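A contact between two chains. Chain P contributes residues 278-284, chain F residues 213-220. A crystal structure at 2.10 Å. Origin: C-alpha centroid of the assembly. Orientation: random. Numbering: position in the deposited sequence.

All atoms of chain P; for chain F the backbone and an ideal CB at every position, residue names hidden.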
ATOM      1  N   LEU P 278      38.345  26.391 -45.529  1.00 44.46           N
ATOM      2  CA  LEU P 278      36.967  26.866 -45.615  1.00 46.44           C
ATOM      3  C   LEU P 278      36.768  28.097 -44.742  1.00 42.30           C
ATOM      4  O   LEU P 278      36.026  29.016 -45.103  1.00 46.12           O
ATOM      5  CB  LEU P 278      35.987  25.748 -45.223  1.00 41.35           C
ATOM      6  CG  LEU P 278      34.493  26.088 -45.332  1.00 35.78           C
ATOM      7  CD1 LEU P 278      34.093  26.474 -46.785  1.00 35.26           C
ATOM      8  CD2 LEU P 278      33.621  24.940 -44.822  1.00 33.07           C
ATOM      9  N   ARG P 279      37.444  28.139 -43.598  1.00 42.70           N
ATOM     10  CA  ARG P 279      37.346  29.293 -42.716  1.00 41.64           C
ATOM     11  C   ARG P 279      37.768  30.572 -43.426  1.00 39.82           C
ATOM     12  O   ARG P 279      37.102  31.607 -43.294  1.00 39.73           O
ATOM     13  CB  ARG P 279      38.197  29.039 -41.478  1.00 43.56           C
ATOM     14  CG  ARG P 279      38.272  30.154 -40.466  1.00 49.81           C
ATOM     15  CD  ARG P 279      38.770  29.528 -39.163  1.00 53.88           C
ATOM     16  NE  ARG P 279      39.326  30.481 -38.221  1.00 49.31           N
ATOM     17  CZ  ARG P 279      39.499  30.216 -36.934  1.00 45.55           C
ATOM     18  NH1 ARG P 279      39.135  29.035 -36.456  1.00 41.93           N
ATOM     19  NH2 ARG P 279      40.022  31.129 -36.126  1.00 49.74           N
ATOM     20  N   GLN P 280      38.862  30.520 -44.202  1.00 48.12           N
ATOM     21  CA  GLN P 280      39.271  31.697 -44.964  1.00 47.75           C
ATOM     22  C   GLN P 280      38.226  32.052 -46.012  1.00 49.23           C
ATOM     23  O   GLN P 280      37.837  33.221 -46.141  1.00 53.20           O
ATOM     24  CB  GLN P 280      40.631  31.477 -45.641  1.00 41.98           C
ATOM     25  CG  GLN P 280      41.733  31.067 -44.716  1.00 43.04           C
ATOM     26  CD  GLN P 280      41.694  31.813 -43.404  1.00 50.68           C
ATOM     27  OE1 GLN P 280      41.623  31.198 -42.334  1.00 56.54           O
ATOM     28  NE2 GLN P 280      41.740  33.135 -43.468  1.00 45.67           N
ATOM     29  N   ILE P 281      37.722  31.049 -46.735  1.00 48.87           N
ATOM     30  CA  ILE P 281      36.700  31.304 -47.748  1.00 47.66           C
ATOM     31  C   ILE P 281      35.475  31.936 -47.108  1.00 44.73           C
ATOM     32  O   ILE P 281      34.983  32.971 -47.564  1.00 45.04           O
ATOM     33  CB  ILE P 281      36.336  30.001 -48.484  1.00 45.20           C
ATOM     34  CG1 ILE P 281      37.538  29.488 -49.282  1.00 44.70           C
ATOM     35  CG2 ILE P 281      35.139  30.229 -49.412  1.00 37.28           C
ATOM     36  CD1 ILE P 281      37.388  28.059 -49.769  1.00 39.44           C
ATOM     37  N   HIS P 282      35.006  31.357 -45.995  1.00 36.58           N
ATOM     38  CA  HIS P 282      33.762  31.807 -45.374  1.00 35.03           C
ATOM     39  C   HIS P 282      33.924  33.162 -44.688  1.00 40.41           C
ATOM     40  O   HIS P 282      33.030  34.019 -44.767  1.00 41.49           O
ATOM     41  CB  HIS P 282      33.283  30.741 -44.372  1.00 33.56           C
ATOM     42  CG  HIS P 282      31.951  31.040 -43.753  1.00 39.33           C
ATOM     43  ND1 HIS P 282      31.801  31.324 -42.411  1.00 38.08           N
ATOM     44  CD2 HIS P 282      30.713  31.128 -44.296  1.00 36.62           C
ATOM     45  CE1 HIS P 282      30.527  31.564 -42.154  1.00 40.18           C
ATOM     46  NE2 HIS P 282      29.846  31.449 -43.280  1.00 38.35           N
ATOM     47  N   ASN P 283      35.043  33.361 -43.988  1.00 42.63           N
ATOM     48  CA  ASN P 283      35.298  34.630 -43.307  1.00 39.79           C
ATOM     49  C   ASN P 283      35.314  35.797 -44.290  1.00 46.64           C
ATOM     50  O   ASN P 283      34.644  36.816 -44.076  1.00 44.00           O
ATOM     51  CB  ASN P 283      36.630  34.549 -42.549  1.00 38.82           C
ATOM     52  CG  ASN P 283      36.509  33.812 -41.231  1.00 46.37           C
ATOM     53  OD1 ASN P 283      35.439  33.305 -40.879  1.00 51.00           O
ATOM     54  ND2 ASN P 283      37.599  33.756 -40.490  1.00 44.14           N
ATOM     55  N   ASN P 284      36.084  35.666 -45.374  1.00 41.55           N
ATOM     56  CA  ASN P 284      36.241  36.776 -46.307  1.00 40.58           C
ATOM     57  C   ASN P 284      35.066  36.894 -47.267  1.00 47.90           C
ATOM     58  O   ASN P 284      34.708  38.007 -47.670  1.00 41.07           O
ATOM     59  CB  ASN P 284      37.511  36.599 -47.137  1.00 46.72           C
ATOM     60  CG  ASN P 284      38.767  36.529 -46.290  1.00 54.69           C
ATOM     61  OD1 ASN P 284      38.917  37.261 -45.314  1.00 55.44           O
ATOM     62  ND2 ASN P 284      39.696  35.662 -46.686  1.00 54.16           N
TER
ATOM     63  N   UNK F 213      33.978  41.874 -36.759  1.00 43.76           N
ATOM     64  CA  UNK F 213      34.708  41.469 -37.956  1.00 40.18           C
ATOM     65  C   UNK F 213      34.887  39.950 -37.944  1.00 42.64           C
ATOM     66  O   UNK F 213      34.718  39.313 -36.902  1.00 47.82           O
ATOM     67  CB  UNK F 213      36.062  42.177 -38.037  1.00 40.18           C
ATOM     68  N   UNK F 214      35.230  39.337 -39.086  1.00 42.79           N
ATOM     69  CA  UNK F 214      35.299  37.861 -39.107  1.00 49.38           C
ATOM     70  C   UNK F 214      36.305  37.274 -38.131  1.00 55.38           C
ATOM     71  O   UNK F 214      36.008  36.275 -37.457  1.00 52.25           O
ATOM     72  CB  UNK F 214      35.648  37.382 -40.517  1.00 49.38           C
ATOM     73  N   UNK F 215      37.492  37.873 -38.028  1.00 59.83           N
ATOM     74  CA  UNK F 215      38.500  37.324 -37.130  1.00 61.56           C
ATOM     75  C   UNK F 215      38.081  37.487 -35.677  1.00 54.51           C
ATOM     76  O   UNK F 215      38.312  36.589 -34.862  1.00 51.63           O
ATOM     77  CB  UNK F 215      39.853  37.998 -37.368  1.00 61.56           C
ATOM     78  N   UNK F 216      37.466  38.623 -35.332  1.00 56.92           N
ATOM     79  CA  UNK F 216      36.927  38.784 -33.987  1.00 51.79           C
ATOM     80  C   UNK F 216      35.844  37.766 -33.664  1.00 54.73           C
ATOM     81  O   UNK F 216      35.774  37.247 -32.543  1.00 51.92           O
ATOM     82  CB  UNK F 216      36.368  40.198 -33.816  1.00 51.79           C
ATOM     83  N   UNK F 217      34.985  37.469 -34.642  1.00 52.27           N
ATOM     84  CA  UNK F 217      33.940  36.475 -34.449  1.00 47.63           C
ATOM     85  C   UNK F 217      34.528  35.106 -34.158  1.00 52.53           C
ATOM     86  O   UNK F 217      34.005  34.373 -33.312  1.00 55.50           O
ATOM     87  CB  UNK F 217      33.036  36.407 -35.681  1.00 47.63           C
ATOM     88  N   UNK F 218      35.599  34.731 -34.865  1.00 47.52           N
ATOM     89  CA  UNK F 218      36.246  33.453 -34.579  1.00 53.21           C
ATOM     90  C   UNK F 218      36.797  33.446 -33.162  1.00 53.46           C
ATOM     91  O   UNK F 218      36.577  32.496 -32.401  1.00 50.89           O
ATOM     92  CB  UNK F 218      37.364  33.175 -35.585  1.00 53.21           C
ATOM     93  N   UNK F 219      37.522  34.509 -32.799  1.00 51.99           N
ATOM     94  CA  UNK F 219      38.135  34.597 -31.482  1.00 56.32           C
ATOM     95  C   UNK F 219      37.077  34.659 -30.383  1.00 53.53           C
ATOM     96  O   UNK F 219      37.313  34.189 -29.265  1.00 57.52           O
ATOM     97  CB  UNK F 219      39.049  35.821 -31.404  1.00 56.32           C
ATOM     98  N   UNK F 220      35.906  35.229 -30.691  1.00 44.04           N
ATOM     99  CA  UNK F 220      34.831  35.369 -29.709  1.00 49.55           C
ATOM    100  C   UNK F 220      34.357  34.022 -29.169  1.00 55.29           C
ATOM    101  O   UNK F 220      34.004  33.916 -27.990  1.00 57.68           O
ATOM    102  CB  UNK F 220      33.650  36.117 -30.332  1.00 49.55           C
TER

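Position 213 lies just before the helix, out of reach of chain P. An N-cap needs a short side chain that can accept from the free backbone NH groups of the first turn, so Asp, Ser, Thr or Asn would suit. It is Asp F213. Its OD2 accepts from the backbone N of residue 216 at 3.0 Å.

Position 214 opens the helix and points toward chain P. Its CA is 5.3 Å from Asn P283 CA, and its ideal CB is 3.6 Å from Asn P283 CB. A compact side chain fits so close an approach. Phi is -60°, and a first-turn residue need not donate its backbone NH within the helix, so proline is possible beside Ala, Ser or Val. It is Pro F214. The ring packs on Asn P283: CG is 3.4 Å from Asn P283 O, and the two CB atoms are 3.7 Å apart.

Position 215 points sideways, and its ideal CB has nothing of chain P nearby. A longer side chain could bend back toward the amide of Asn P283; polar residues such as Glu, Gln or Lys are all plausible. It is Glu F215. With chi1 and chi2 both m, OE2 ends 3.7 Å from Asn P283 ND2, a loose polar contact.

Position 216 is out of reach of chain P. Its helical angles, -62/-39, do not demand glycine, and many residues would do. It is Gly F216.

Position 217 points sideways without touching chain P, which gives little guidance. It is Ala F217, whose CB stays 6.5 Å from Asn P283 OD1.

Position 218 points toward chain P. Its ideal CB is 3.4 Å from Arg P279 NH2 and 4.9 Å from Asn P283 ND2. A flexible, unbranched chain could pass between these groups; Met or Gln would suit. It is Met F218, with all three chi angles m. CB lies over one face of the Arg P279 guanidinium, and CG is 3.6 Å from Asn P283 ND2.

Position 219 points sideways into space clear of chain P. The positive charge of Arg P279 would favour an acid or a neutral polar residue. It is Lys F219 instead. NZ comes to 4.3 Å from Arg P279 NH2, near the guanidinium plane. A water accepts from NZ at 2.9 Å and, weakly, from Arg P279 NH2 at 3.4 Å.

Position 220 is out of reach, so chain P sets no preference. It is Ala F220.

Chain F, residues 213-220: DPEGAMKA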
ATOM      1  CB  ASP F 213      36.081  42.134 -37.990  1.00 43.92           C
ATOM      2  CG  ASP F 213      37.008  41.593 -36.903  1.00 55.19           C
ATOM      3  OD1 ASP F 213      36.730  41.783 -35.697  1.00 55.01           O
ATOM      4  OD2 ASP F 213      37.987  40.908 -37.258  1.00 61.17           O
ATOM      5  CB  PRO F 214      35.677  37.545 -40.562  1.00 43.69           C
ATOM      6  CG  PRO F 214      35.136  38.690 -41.328  1.00 43.98           C
ATOM      7  CD  PRO F 214      35.375  39.901 -40.438  1.00 42.86           C
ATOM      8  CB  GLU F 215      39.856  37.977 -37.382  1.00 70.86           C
ATOM      9  CG  GLU F 215      40.490  37.579 -38.717  1.00 85.97           C
ATOM     10  CD  GLU F 215      40.711  36.075 -38.866  1.00 98.76           C
ATOM     11  OE1 GLU F 215      40.896  35.377 -37.838  1.00103.75           O
ATOM     12  OE2 GLU F 215      40.716  35.598 -40.026  1.00 99.48           O
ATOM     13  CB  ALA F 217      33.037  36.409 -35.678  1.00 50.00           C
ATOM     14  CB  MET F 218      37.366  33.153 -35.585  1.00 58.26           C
ATOM     15  CG  MET F 218      36.918  33.081 -37.038  1.00 66.51           C
ATOM     16  SD  MET F 218      35.522  31.980 -37.345  1.00 76.31           S
ATOM     17  CE  MET F 218      36.058  30.492 -36.519  1.00 83.66           C
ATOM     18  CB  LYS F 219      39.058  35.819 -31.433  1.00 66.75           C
ATOM     19  CG  LYS F 219      40.157  35.783 -32.526  1.00 78.30           C
ATOM     20  CD  LYS F 219      41.083  34.564 -32.459  1.00 88.33           C
ATOM     21  CE  LYS F 219      42.058  34.544 -33.648  1.00 92.65           C
ATOM     22  NZ  LYS F 219      42.841  33.276 -33.744  1.00 93.26           N
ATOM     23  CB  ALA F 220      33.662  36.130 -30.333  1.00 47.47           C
TER
HETATM   24  O   HOH W   1      40.692  31.604 -32.861  1.00 55.49           O
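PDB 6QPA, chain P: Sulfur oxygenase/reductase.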